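Local coordinates for protein beta-galactosidase (Geobacillus stearothermophilus, PDB 4OIF) that probably hydrolyses terminal non-reducing beta-D-galactose residues from beta-D-galactosides, as a zinc-binding, homotrimeric member of glycoside hydrolase family 42, at residues 162-176 / 220-232. Numbering follows the deposited sequence.
With ZN (zinc ion), chain D.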
ATOM      1  N   GLU A 162     -17.881 -13.517   3.746  1.00 14.81           N
ATOM      2  CA  GLU A 162     -17.776 -14.926   4.076  1.00 14.69           C
ATOM      3  C   GLU A 162     -17.397 -15.115   5.533  1.00 10.91           C
ATOM      4  O   GLU A 162     -17.040 -14.162   6.230  1.00  9.87           O
ATOM      5  CB  GLU A 162     -16.764 -15.604   3.155  1.00 13.13           C
ATOM      6  CG  GLU A 162     -15.463 -14.834   2.982  1.00 16.49           C
ATOM      7  CD  GLU A 162     -14.638 -15.351   1.813  1.00 26.59           C
ATOM      8  OE1 GLU A 162     -15.072 -15.184   0.650  1.00 23.54           O
ATOM      9  OE2 GLU A 162     -13.554 -15.927   2.059  1.00 19.29           O
ATOM     10  N   CYS A 163     -17.510 -16.348   5.999  1.00 12.54           N
ATOM     11  CA  CYS A 163     -17.107 -16.686   7.351  1.00 12.84           C
ATOM     12  C   CYS A 163     -16.327 -17.997   7.333  1.00 12.67           C
ATOM     13  O   CYS A 163     -16.639 -18.901   6.558  1.00  7.64           O
ATOM     14  CB  CYS A 163     -18.320 -16.780   8.284  1.00  7.71           C
ATOM     15  SG  CYS A 163     -17.868 -17.129   9.997  1.00  9.49           S
ATOM     16  N   HIS A 164     -15.311 -18.077   8.192  1.00 11.51           N
ATOM     17  CA  HIS A 164     -14.371 -19.188   8.206  1.00  9.13           C
ATOM     18  C   HIS A 164     -14.328 -19.892   9.553  1.00  8.11           C
ATOM     19  O   HIS A 164     -13.389 -20.629   9.833  1.00  7.26           O
ATOM     20  CB  HIS A 164     -12.966 -18.701   7.865  1.00  6.57           C
ATOM     21  CG  HIS A 164     -12.850 -18.072   6.516  1.00 10.43           C
ATOM     22  ND1 HIS A 164     -12.326 -18.739   5.430  1.00 14.70           N
ATOM     23  CD2 HIS A 164     -13.168 -16.831   6.081  1.00 10.32           C
ATOM     24  CE1 HIS A 164     -12.340 -17.940   4.379  1.00  7.51           C
ATOM     25  NE2 HIS A 164     -12.840 -16.774   4.750  1.00  8.43           N
ATOM     26  N   CYS A 165     -15.328 -19.651  10.392  1.00  8.42           N
ATOM     27  CA  CYS A 165     -15.390 -20.290  11.699  1.00  7.10           C
ATOM     28  C   CYS A 165     -15.523 -21.802  11.551  1.00 10.80           C
ATOM     29  O   CYS A 165     -15.699 -22.310  10.436  1.00  8.61           O
ATOM     30  CB  CYS A 165     -16.553 -19.727  12.518  1.00  8.85           C
ATOM     31  SG  CYS A 165     -18.174 -20.298  12.043  1.00  9.74           S
ATOM     32  N   ASN A 166     -15.455 -22.521  12.673  1.00 13.76           N
ATOM     33  CA  ASN A 166     -15.448 -23.979  12.594  0.51  8.49           C
ATOM     34  C   ASN A 166     -16.800 -24.537  12.131  1.00 12.76           C
ATOM     35  O   ASN A 166     -16.843 -25.610  11.501  1.00 12.57           O
ATOM     36  CB  ASN A 166     -15.025 -24.584  13.932  0.51  7.61           C
ATOM     37  CG  ASN A 166     -13.551 -24.326  14.253  0.51 12.20           C
ATOM     38  OD1 ASN A 166     -12.711 -24.194  13.354  0.51 12.06           O
ATOM     39  ND2 ASN A 166     -13.231 -24.256  15.541  0.51 10.91           N
ATOM     40  N   LEU A 167     -17.878 -23.795  12.379  1.00  7.59           N
ATOM     41  CA  LEU A 167     -19.196 -24.157  11.884  1.00  9.33           C
ATOM     42  C   LEU A 167     -19.194 -24.162  10.363  1.00 10.62           C
ATOM     43  O   LEU A 167     -19.639 -25.116   9.706  1.00 12.27           O
ATOM     44  CB  LEU A 167     -20.238 -23.176  12.413  1.00 11.60           C
ATOM     45  CG  LEU A 167     -20.408 -23.174  13.932  1.00 12.47           C
ATOM     46  CD1 LEU A 167     -21.667 -22.414  14.318  1.00 19.81           C
ATOM     47  CD2 LEU A 167     -20.459 -24.591  14.457  1.00  8.69           C
ATOM     48  N   CYS A 168     -18.664 -23.076   9.813  1.00  7.81           N
ATOM     49  CA  CYS A 168     -18.516 -22.918   8.380  1.00  9.38           C
ATOM     50  C   CYS A 168     -17.520 -23.912   7.769  1.00 11.40           C
ATOM     51  O   CYS A 168     -17.701 -24.335   6.627  1.00 11.34           O
ATOM     52  CB  CYS A 168     -18.104 -21.474   8.061  1.00 10.51           C
ATOM     53  SG  CYS A 168     -19.443 -20.240   8.362  1.00  9.68           S
ATOM     54  N   GLN A 169     -16.477 -24.276   8.511  1.00  8.08           N
ATOM     55  CA  GLN A 169     -15.512 -25.258   8.021  1.00  9.61           C
ATOM     56  C   GLN A 169     -16.214 -26.594   7.860  1.00 17.35           C
ATOM     57  O   GLN A 169     -16.034 -27.303   6.846  1.00  8.54           O
ATOM     58  CB  GLN A 169     -14.320 -25.407   8.978  1.00 10.15           C
ATOM     59  CG  GLN A 169     -13.516 -24.127   9.199  1.00  6.92           C
ATOM     60  CD  GLN A 169     -12.779 -23.676   7.964  1.00  7.75           C
ATOM     61  OE1 GLN A 169     -12.431 -24.484   7.108  1.00  9.17           O
ATOM     62  NE2 GLN A 169     -12.535 -22.374   7.861  1.00  8.66           N
ATOM     63  N   GLU A 170     -17.013 -26.941   8.869  1.00  9.35           N
ATOM     64  CA  GLU A 170     -17.727 -28.204   8.799  1.00 10.87           C
ATOM     65  C   GLU A 170     -18.747 -28.189   7.666  1.00 10.17           C
ATOM     66  O   GLU A 170     -18.850 -29.161   6.906  1.00  7.01           O
ATOM     67  CB  GLU A 170     -18.389 -28.536  10.134  1.00  9.94           C
ATOM     68  CG  GLU A 170     -17.565 -29.519  10.968  1.00 36.23           C
ATOM     69  CD  GLU A 170     -17.167 -30.777  10.177  1.00 66.48           C
ATOM     70  OE1 GLU A 170     -18.005 -31.287   9.391  1.00 64.38           O
ATOM     71  OE2 GLU A 170     -16.016 -31.254  10.332  1.00 47.76           O
ATOM     72  N   ALA A 171     -19.463 -27.075   7.524  1.00 13.01           N
ATOM     73  CA  ALA A 171     -20.443 -26.951   6.442  1.00 16.35           C
ATOM     74  C   ALA A 171     -19.796 -27.032   5.041  1.00 11.88           C
ATOM     75  O   ALA A 171     -20.374 -27.605   4.109  1.00  7.83           O
ATOM     76  CB  ALA A 171     -21.234 -25.646   6.596  1.00  8.39           C
ATOM     77  N   PHE A 172     -18.604 -26.453   4.908  1.00  7.49           N
ATOM     78  CA  PHE A 172     -17.817 -26.521   3.675  1.00  6.39           C
ATOM     79  C   PHE A 172     -17.399 -27.957   3.385  1.00  6.45           C
ATOM     80  O   PHE A 172     -17.472 -28.417   2.249  1.00  7.40           O
ATOM     81  CB  PHE A 172     -16.580 -25.614   3.778  1.00  9.52           C
ATOM     82  CG  PHE A 172     -15.736 -25.578   2.532  1.00  7.19           C
ATOM     83  CD1 PHE A 172     -16.318 -25.358   1.284  1.00  4.00           C
ATOM     84  CD2 PHE A 172     -14.355 -25.728   2.612  1.00  3.47           C
ATOM     85  CE1 PHE A 172     -15.536 -25.311   0.133  1.00  7.73           C
ATOM     86  CE2 PHE A 172     -13.565 -25.679   1.476  1.00  3.51           C
ATOM     87  CZ  PHE A 172     -14.153 -25.474   0.223  1.00  3.75           C
ATOM     88  N   ARG A 173     -16.972 -28.672   4.425  1.00 13.68           N
ATOM     89  CA  ARG A 173     -16.647 -30.087   4.275  1.00  9.71           C
ATOM     90  C   ARG A 173     -17.846 -30.911   3.812  1.00 13.07           C
ATOM     91  O   ARG A 173     -17.711 -31.742   2.909  1.00 12.87           O
ATOM     92  CB  ARG A 173     -16.101 -30.650   5.572  1.00  7.25           C
ATOM     93  CG  ARG A 173     -14.630 -30.395   5.735  1.00  6.01           C
ATOM     94  CD  ARG A 173     -14.105 -30.927   7.048  1.00  9.28           C
ATOM     95  NE  ARG A 173     -12.967 -30.128   7.461  1.00 10.26           N
ATOM     96  CZ  ARG A 173     -12.974 -29.316   8.508  1.00 13.54           C
ATOM     97  NH1 ARG A 173     -14.051 -29.241   9.281  1.00 19.80           N
ATOM     98  NH2 ARG A 173     -11.895 -28.601   8.795  1.00 14.83           N
ATOM     99  N   GLU A 174     -19.013 -30.677   4.410  1.00  7.50           N
ATOM    100  CA  GLU A 174     -20.210 -31.413   3.997  1.00 11.97           C
ATOM    101  C   GLU A 174     -20.601 -31.071   2.563  1.00 12.70           C
ATOM    102  O   GLU A 174     -21.014 -31.946   1.782  1.00 14.50           O
ATOM    103  CB  GLU A 174     -21.372 -31.139   4.954  1.00 11.68           C
ATOM    104  CG  GLU A 174     -21.174 -31.779   6.328  1.00 21.57           C
ATOM    105  CD  GLU A 174     -20.941 -33.283   6.230  1.00 39.06           C
ATOM    106  OE1 GLU A 174     -21.740 -33.953   5.527  1.00 20.35           O
ATOM    107  OE2 GLU A 174     -19.953 -33.786   6.831  1.00 23.97           O
ATOM    108  N   TRP A 175     -20.432 -29.798   2.217  1.00 10.17           N
ATOM    109  CA  TRP A 175     -20.675 -29.316   0.863  1.00  8.50           C
ATOM    110  C   TRP A 175     -19.774 -30.040  -0.137  1.00  9.82           C
ATOM    111  O   TRP A 175     -20.217 -30.457  -1.208  1.00  9.42           O
ATOM    112  CB  TRP A 175     -20.441 -27.807   0.805  1.00  6.58           C
ATOM    113  CG  TRP A 175     -20.777 -27.145  -0.498  1.00 12.90           C
ATOM    114  CD1 TRP A 175     -21.981 -26.589  -0.852  1.00  9.48           C
ATOM    115  CD2 TRP A 175     -19.892 -26.926  -1.612  1.00  8.57           C
ATOM    116  NE1 TRP A 175     -21.891 -26.042  -2.110  1.00  9.95           N
ATOM    117  CE2 TRP A 175     -20.625 -26.240  -2.600  1.00  5.75           C
ATOM    118  CE3 TRP A 175     -18.556 -27.250  -1.870  1.00 10.85           C
ATOM    119  CZ2 TRP A 175     -20.069 -25.877  -3.824  1.00  8.92           C
ATOM    120  CZ3 TRP A 175     -18.002 -26.884  -3.087  1.00  7.88           C
ATOM    121  CH2 TRP A 175     -18.760 -26.209  -4.053  1.00 11.54           C
ATOM    122  N   LEU A 176     -18.510 -30.207   0.235  1.00  7.42           N
ATOM    123  CA  LEU A 176     -17.541 -30.835  -0.647  1.00  7.11           C
ATOM    124  C   LEU A 176     -17.831 -32.329  -0.781  1.00 10.55           C
ATOM    125  O   LEU A 176     -17.661 -32.908  -1.860  1.00  8.77           O
ATOM    126  CB  LEU A 176     -16.111 -30.592  -0.140  1.00  5.38           C
ATOM    127  CG  LEU A 176     -15.484 -29.214  -0.428  1.00  7.53           C
ATOM    128  CD1 LEU A 176     -14.169 -29.080   0.309  1.00  9.29           C
ATOM    129  CD2 LEU A 176     -15.272 -28.969  -1.924  1.00  3.21           C
ATOM    130  N   LEU A 220      -9.491 -25.248  -4.666  1.00  9.29           N
ATOM    131  CA  LEU A 220      -9.967 -24.930  -3.328  1.00  5.91           C
ATOM    132  C   LEU A 220     -10.523 -23.511  -3.300  1.00  5.92           C
ATOM    133  O   LEU A 220     -11.593 -23.282  -2.760  1.00  5.50           O
ATOM    134  CB  LEU A 220      -8.852 -25.095  -2.290  1.00  3.37           C
ATOM    135  CG  LEU A 220      -9.105 -24.521  -0.887  1.00  8.62           C
ATOM    136  CD1 LEU A 220     -10.393 -25.066  -0.265  1.00  3.11           C
ATOM    137  CD2 LEU A 220      -7.922 -24.774   0.042  1.00  6.09           C
ATOM    138  N   ASN A 221      -9.805 -22.555  -3.878  1.00  4.96           N
ATOM    139  CA  ASN A 221     -10.280 -21.171  -3.880  1.00  9.94           C
ATOM    140  C   ASN A 221     -11.645 -21.031  -4.575  1.00  8.15           C
ATOM    141  O   ASN A 221     -12.591 -20.401  -4.049  1.00 11.48           O
ATOM    142  CB  ASN A 221      -9.240 -20.264  -4.544  1.00 10.78           C
ATOM    143  CG  ASN A 221      -7.888 -20.343  -3.870  1.00  8.09           C
ATOM    144  OD1 ASN A 221      -7.801 -20.560  -2.668  1.00 15.09           O
ATOM    145  ND2 ASN A 221      -6.831 -20.149  -4.635  1.00  9.96           N
ATOM    146  N   LEU A 222     -11.735 -21.655  -5.747  1.00  4.44           N
ATOM    147  CA  LEU A 222     -12.941 -21.658  -6.564  1.00  7.57           C
ATOM    148  C   LEU A 222     -14.109 -22.317  -5.826  1.00 11.69           C
ATOM    149  O   LEU A 222     -15.166 -21.702  -5.635  1.00  7.10           O
ATOM    150  CB  LEU A 222     -12.657 -22.377  -7.883  1.00  8.19           C
ATOM    151  CG  LEU A 222     -13.744 -22.422  -8.958  1.00 12.65           C
ATOM    152  CD1 LEU A 222     -14.230 -21.023  -9.333  1.00 15.02           C
ATOM    153  CD2 LEU A 222     -13.202 -23.147 -10.187  1.00 15.38           C
ATOM    154  N   ASP A 223     -13.912 -23.561  -5.397  1.00  7.77           N
ATOM    155  CA  ASP A 223     -14.946 -24.259  -4.649  1.00  7.42           C
ATOM    156  C   ASP A 223     -15.354 -23.498  -3.386  1.00  7.28           C
ATOM    157  O   ASP A 223     -16.521 -23.528  -3.012  1.00  9.68           O
ATOM    158  CB  ASP A 223     -14.505 -25.682  -4.283  1.00  8.63           C
ATOM    159  CG  ASP A 223     -14.822 -26.689  -5.377  1.00 10.33           C
ATOM    160  OD1 ASP A 223     -15.518 -26.314  -6.340  1.00  9.81           O
ATOM    161  OD2 ASP A 223     -14.396 -27.856  -5.267  1.00  9.31           O
ATOM    162  N   TRP A 224     -14.421 -22.807  -2.739  1.00  5.88           N
ATOM    163  CA  TRP A 224     -14.779 -21.984  -1.580  1.00  6.34           C
ATOM    164  C   TRP A 224     -15.694 -20.835  -2.004  1.00  4.51           C
ATOM    165  O   TRP A 224     -16.692 -20.580  -1.353  1.00  4.63           O
ATOM    166  CB  TRP A 224     -13.545 -21.440  -0.852  1.00  7.82           C
ATOM    167  CG  TRP A 224     -13.902 -20.477   0.277  1.00  8.79           C
ATOM    168  CD1 TRP A 224     -13.713 -19.117   0.295  1.00  9.60           C
ATOM    169  CD2 TRP A 224     -14.528 -20.801   1.522  1.00  4.84           C
ATOM    170  NE1 TRP A 224     -14.173 -18.585   1.477  1.00  2.88           N
ATOM    171  CE2 TRP A 224     -14.677 -19.596   2.247  1.00  4.76           C
ATOM    172  CE3 TRP A 224     -14.971 -21.993   2.097  1.00  5.13           C
ATOM    173  CZ2 TRP A 224     -15.257 -19.549   3.511  1.00  6.54           C
ATOM    174  CZ3 TRP A 224     -15.549 -21.944   3.357  1.00  6.41           C
ATOM    175  CH2 TRP A 224     -15.688 -20.730   4.048  1.00  3.70           C
ATOM    176  N   LYS A 225     -15.386 -20.144  -3.092  1.00  7.70           N
ATOM    177  CA  LYS A 225     -16.301 -19.100  -3.549  0.55  9.08           C
ATOM    178  C   LYS A 225     -17.693 -19.673  -3.870  1.00  6.99           C
ATOM    179  O   LYS A 225     -18.724 -19.076  -3.504  1.00  9.53           O
ATOM    180  CB  LYS A 225     -15.711 -18.369  -4.754  0.55  8.19           C
ATOM    181  CG  LYS A 225     -14.484 -17.534  -4.399  0.55  9.40           C
ATOM    182  CD  LYS A 225     -13.937 -16.766  -5.596  0.55 10.85           C
ATOM    183  CE  LYS A 225     -12.793 -15.839  -5.193  0.55  8.58           C
ATOM    184  NZ  LYS A 225     -11.445 -16.493  -5.213  0.55  8.57           N
ATOM    185  N   ARG A 226     -17.728 -20.833  -4.522  1.00  6.01           N
ATOM    186  CA  ARG A 226     -18.998 -21.486  -4.830  1.00  7.06           C
ATOM    187  C   ARG A 226     -19.769 -21.798  -3.548  1.00  8.52           C
ATOM    188  O   ARG A 226     -20.969 -21.584  -3.471  1.00  7.78           O
ATOM    189  CB  ARG A 226     -18.783 -22.769  -5.627  1.00  9.30           C
ATOM    190  CG  ARG A 226     -18.307 -22.575  -7.055  1.00  5.74           C
ATOM    191  CD  ARG A 226     -17.823 -23.893  -7.649  1.00  6.23           C
ATOM    192  NE  ARG A 226     -17.629 -23.812  -9.091  1.00  7.92           N
ATOM    193  CZ  ARG A 226     -16.625 -24.388  -9.750  1.00 15.96           C
ATOM    194  NH1 ARG A 226     -15.703 -25.089  -9.096  1.00  8.46           N
ATOM    195  NH2 ARG A 226     -16.536 -24.258 -11.069  1.00 13.27           N
ATOM    196  N   PHE A 227     -19.071 -22.295  -2.539  1.00  9.22           N
ATOM    197  CA  PHE A 227     -19.719 -22.616  -1.282  1.00  7.80           C
ATOM    198  C   PHE A 227     -20.223 -21.363  -0.604  1.00  7.99           C
ATOM    199  O   PHE A 227     -21.244 -21.390   0.042  1.00  8.97           O
ATOM    200  CB  PHE A 227     -18.784 -23.355  -0.330  1.00  8.14           C
ATOM    201  CG  PHE A 227     -19.267 -23.351   1.097  1.00  9.39           C
ATOM    202  CD1 PHE A 227     -20.250 -24.228   1.509  1.00  8.27           C
ATOM    203  CD2 PHE A 227     -18.756 -22.455   2.015  1.00  5.86           C
ATOM    204  CE1 PHE A 227     -20.705 -24.220   2.819  1.00 13.31           C
ATOM    205  CE2 PHE A 227     -19.209 -22.440   3.315  1.00  7.75           C
ATOM    206  CZ  PHE A 227     -20.180 -23.327   3.721  1.00  7.94           C
ATOM    207  N   VAL A 228     -19.493 -20.270  -0.731  1.00  6.44           N
ATOM    208  CA  VAL A 228     -19.911 -19.016  -0.131  1.00  5.57           C
ATOM    209  C   VAL A 228     -21.239 -18.590  -0.755  1.00  8.24           C
ATOM    210  O   VAL A 228     -22.200 -18.211  -0.037  1.00  8.19           O
ATOM    211  CB  VAL A 228     -18.833 -17.923  -0.311  1.00  8.11           C
ATOM    212  CG1 VAL A 228     -19.407 -16.540   0.012  1.00  4.50           C
ATOM    213  CG2 VAL A 228     -17.609 -18.248   0.556  1.00  4.20           C
ATOM    214  N   THR A 229     -21.307 -18.683  -2.083  1.00  2.88           N
ATOM    215  CA  THR A 229     -22.570 -18.413  -2.763  1.00  5.66           C
ATOM    216  C   THR A 229     -23.709 -19.331  -2.281  1.00  6.93           C
ATOM    217  O   THR A 229     -24.775 -18.852  -1.865  1.00  4.65           O
ATOM    218  CB  THR A 229     -22.428 -18.550  -4.288  1.00 13.31           C
ATOM    219  OG1 THR A 229     -21.721 -17.413  -4.789  1.00  7.26           O
ATOM    220  CG2 THR A 229     -23.803 -18.611  -4.957  1.00  4.57           C
ATOM    221  N   ASP A 230     -23.469 -20.638  -2.308  1.00  3.32           N
ATOM    222  CA  ASP A 230     -24.482 -21.603  -1.901  1.00  4.40           C
ATOM    223  C   ASP A 230     -24.955 -21.399  -0.465  1.00  8.87           C
ATOM    224  O   ASP A 230     -26.138 -21.460  -0.190  1.00 12.33           O
ATOM    225  CB  ASP A 230     -23.965 -23.029  -2.066  1.00  7.53           C
ATOM    226  CG  ASP A 230     -24.065 -23.522  -3.499  1.00 14.28           C
ATOM    227  OD1 ASP A 230     -24.696 -22.826  -4.322  1.00 17.98           O
ATOM    228  OD2 ASP A 230     -23.518 -24.605  -3.802  1.00 14.54           O
ATOM    229  N   GLN A 231     -24.034 -21.148   0.448  1.00  7.54           N
ATOM    230  CA  GLN A 231     -24.386 -21.008   1.835  1.00  9.95           C
ATOM    231  C   GLN A 231     -25.140 -19.699   2.074  1.00  8.58           C
ATOM    232  O   GLN A 231     -26.070 -19.644   2.908  1.00  6.41           O
ATOM    233  CB  GLN A 231     -23.124 -21.108   2.710  1.00  7.17           C
ATOM    234  CG  GLN A 231     -23.413 -21.245   4.202  1.00  8.07           C
ATOM    235  CD  GLN A 231     -24.005 -22.563   4.627  1.00 11.74           C
ATOM    236  OE1 GLN A 231     -24.832 -23.151   3.935  1.00 21.30           O
ATOM    237  NE2 GLN A 231     -23.589 -23.034   5.800  1.00 11.57           N
ATOM    238  N   THR A 232     -24.775 -18.667   1.310  1.00  6.64           N
ATOM    239  CA  THR A 232     -25.528 -17.409   1.332  1.00  7.19           C
ATOM    240  C   THR A 232     -26.980 -17.623   0.861  1.00  8.46           C
ATOM    241  O   THR A 232     -27.935 -17.210   1.534  1.00  5.64           O
ATOM    242  CB  THR A 232     -24.843 -16.343   0.456  1.00  3.82           C
ATOM    243  OG1 THR A 232     -23.589 -15.999   1.041  1.00  6.68           O
ATOM    244  CG2 THR A 232     -25.683 -15.095   0.346  1.00  5.41           C
TER
HETATM  245 ZN    ZN D 701     -19.232 -19.114  10.272  1.00 13.00          ZN
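Glu162 OE2 receives two ring N-H groups: Trp224 NE1 donates to it over 2.8 Å, nearly in the indole plane but from above the carboxylate plane, and His164 NE2 adds a weak, bent bond. The two donor rings also overlap in an offset stack, planes 28° apart, with His164 CE1 3.4 Å from Trp224 CZ2; Ser208 pairs with the other imidazole nitrogen, ND1, which limits the turning of the ring. Trp224 suits this place because its indole bonds through one edge while its far edge, at CE3, points into the face of Phe172 in a T-shaped pair, planes at 89°. With CG anti to the backbone N, Phe172 enters a hole formed by Leu220, Asp223, Trp224 and Phe227. Phe227 returns the knob among Cys168, Ala171, Phe172 and Trp175. Trp175 fits because an indole offers both a face, met by the edge of Phe227, and an in-plane N-H: NE1 donates 2.8 Å to the anti lone pair of Asp230 OD2. A leucine in place of Trp175 would probably leave Asp230 without this donor and take away the face that Phe227 meets. In this TIM-barrel-class catalytic domain, zinc ties Cys163, Cys165 and Cys168, at the start of helix 166-176, to Cys123, while the rings and two indole N-H bonds join that unit to helix 220-232, crossing at 104°.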